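PDB 1UN8: dihydroxyacetone kinase from Citrobacter freundii, which phosphorylates dihydroxyacetone with ATP, giving dihydroxyacetone phosphate in glycerol fermentation, with magnesium or calcium as cofactor. Local coordinates for residues Gly72-Ala77 against Leu157-Ala162. Numbering follows the deposited sequence.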
loop_
_atom_site.group_PDB
_atom_site.type_symbol
_atom_site.label_atom_id
_atom_site.label_comp_id
_atom_site.label_asym_id
_atom_site.label_seq_id
_atom_site.Cartn_x
_atom_site.Cartn_y
_atom_site.Cartn_z
ATOM N N GLY A 72 -2.010 12.971 -21.508
ATOM C CA GLY A 72 -3.255 12.226 -21.410
ATOM C C GLY A 72 -4.034 12.491 -20.128
ATOM O O GLY A 72 -5.177 12.030 -19.983
ATOM N N MET A 73 -3.414 13.219 -19.194
ATOM C CA MET A 73 -4.046 13.551 -17.920
ATOM C C MET A 73 -3.651 14.931 -17.415
ATOM O O MET A 73 -3.437 15.850 -18.203
ATOM C CB MET A 73 -3.719 12.496 -16.849
ATOM C CG MET A 73 -4.432 11.169 -17.059
ATOM S SD MET A 73 -4.256 9.959 -15.714
ATOM C CE MET A 73 -5.734 10.310 -14.761
ATOM N N LEU A 74 -3.553 15.067 -16.097
ATOM C CA LEU A 74 -3.228 16.340 -15.473
ATOM C C LEU A 74 -2.036 17.080 -16.051
ATOM O O LEU A 74 -1.020 16.475 -16.382
ATOM C CB LEU A 74 -3.031 16.126 -13.972
ATOM C CG LEU A 74 -4.206 16.533 -13.073
ATOM C CD1 LEU A 74 -5.536 16.212 -13.736
ATOM C CD2 LEU A 74 -4.068 15.823 -11.731
ATOM N N THR A 75 -2.177 18.400 -16.168
ATOM C CA THR A 75 -1.119 19.263 -16.689
ATOM C C THR A 75 -0.260 19.705 -15.520
ATOM O O THR A 75 0.952 19.829 -15.634
ATOM C CB THR A 75 -1.698 20.514 -17.383
ATOM O OG1 THR A 75 -2.392 20.120 -18.572
ATOM C CG2 THR A 75 -0.593 21.492 -17.743
ATOM N N ALA A 76 -0.906 19.936 -14.384
ATOM C CA ALA A 76 -0.212 20.356 -13.179
ATOM C C ALA A 76 -1.083 20.019 -11.980
ATOM O O ALA A 76 -2.273 19.751 -12.127
ATOM C CB ALA A 76 0.057 21.857 -13.231
ATOM N N ALA A 77 -0.484 20.031 -10.793
ATOM C CA ALA A 77 -1.214 19.741 -9.559
ATOM C C ALA A 77 -0.756 20.736 -8.504
ATOM O O ALA A 77 0.442 20.981 -8.348
ATOM C CB ALA A 77 -0.942 18.291 -9.090
ATOM N N LEU A 157 -10.906 9.420 -12.278
ATOM C CA LEU A 157 -11.518 8.916 -13.494
ATOM C C LEU A 157 -11.933 10.137 -14.299
ATOM O O LEU A 157 -11.996 10.094 -15.530
ATOM C CB LEU A 157 -12.731 8.048 -13.187
ATOM C CG LEU A 157 -12.428 6.744 -12.450
ATOM C CD1 LEU A 157 -13.727 5.955 -12.321
ATOM C CD2 LEU A 157 -11.367 5.940 -13.190
ATOM N N VAL A 158 -12.204 11.235 -13.596
ATOM C CA VAL A 158 -12.589 12.469 -14.256
ATOM C C VAL A 158 -11.347 13.057 -14.924
ATOM O O VAL A 158 -11.419 13.572 -16.042
ATOM C CB VAL A 158 -13.193 13.479 -13.253
ATOM C CG1 VAL A 158 -13.444 14.812 -13.934
ATOM C CG2 VAL A 158 -14.506 12.934 -12.708
ATOM N N HIS A 159 -10.202 12.969 -14.251
ATOM C CA HIS A 159 -8.964 13.483 -14.831
ATOM C C HIS A 159 -8.715 12.759 -16.155
ATOM O O HIS A 159 -8.361 13.368 -17.154
ATOM C CB HIS A 159 -7.759 13.223 -13.911
ATOM C CG HIS A 159 -7.721 14.074 -12.679
ATOM N ND1 HIS A 159 -8.542 15.167 -12.500
ATOM C CD2 HIS A 159 -6.905 14.035 -11.598
ATOM C CE1 HIS A 159 -8.231 15.767 -11.363
ATOM N NE2 HIS A 159 -7.239 15.101 -10.799
ATOM N N LYS A 160 -8.915 11.447 -16.139
ATOM C CA LYS A 160 -8.690 10.601 -17.303
ATOM C C LYS A 160 -9.461 11.061 -18.534
ATOM O O LYS A 160 -8.906 11.173 -19.627
ATOM C CB LYS A 160 -9.078 9.156 -16.977
ATOM C CG LYS A 160 -8.503 8.120 -17.936
ATOM C CD LYS A 160 -6.976 8.217 -17.983
ATOM C CE LYS A 160 -6.377 7.145 -18.881
ATOM N NZ LYS A 160 -6.798 7.288 -20.304
ATOM N N ILE A 161 -10.753 11.304 -18.355
ATOM C CA ILE A 161 -11.600 11.750 -19.451
ATOM C C ILE A 161 -11.225 13.162 -19.896
ATOM O O ILE A 161 -11.095 13.429 -21.095
ATOM C CB ILE A 161 -13.086 11.684 -19.031
ATOM C CG1 ILE A 161 -13.601 10.257 -19.242
ATOM C CG2 ILE A 161 -13.897 12.718 -19.784
ATOM C CD1 ILE A 161 -14.141 10.017 -20.636
ATOM N N ALA A 162 -11.051 14.062 -18.937
ATOM C CA ALA A 162 -10.678 15.422 -19.266
ATOM C C ALA A 162 -9.368 15.413 -20.056
ATOM O O ALA A 162 -9.227 16.105 -21.068
ATOM C CB ALA A 162 -10.514 16.233 -17.992
HETATM O O HOH W 1 -6.610 10.120 -20.930
#
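Met-73 passes Lys-160 with their CA atoms 5.5 Å apart, where Gly-72 to Leu-74 meet helix 155-167 before the chain leads away into strand 76-80. The loop entering that strand thus packs on a helix of the alpha/beta DhaK domain: the strand sits between 40-43 and 52-59 in a mixed sheet, and the helix lies against strand 104-109 of the same sheet. No direct hydrogen bond joins the two segments; van der Waals packing, a CH-pi contact and one bridging water do. The Met-73 chain bends at its last torsion (chi3 94°), which brings CE back against the helix, 3.6 Å from both His-159 CB and Lys-160 N. The sulphur crosses the lysine chain, Met-73 SD to Lys-160 CD being 3.9 Å. Leu-74 sets the two methyls of its forked end on the His-159 imidazole in a CH-pi contact: CD1 stands over the middle of one face, while CD2 reaches the CD2-NE2 side of the ring at 3.4 Å from His-159 NE2. The same NE2 is hydrogen-bonded to His-65 ND1, so the ring is held by a polar bond as well as by packing. The His-159 side chain lies about 7 Å from that of substrate-binding Lys-109, placing this packing near the dihydroxyacetone site. Lys-160 bends at chi2 and chi4, taking its buried ammonium to the carbonyl oxygens of Ala-317 and Thr-320, with Trp-327 adding a cation-pi contact. A single water completes the junction: it accepts from Lys-160 NZ and donates to Lys-160 O at 2.8 Å and to Gly-72 O at 2.6 Å.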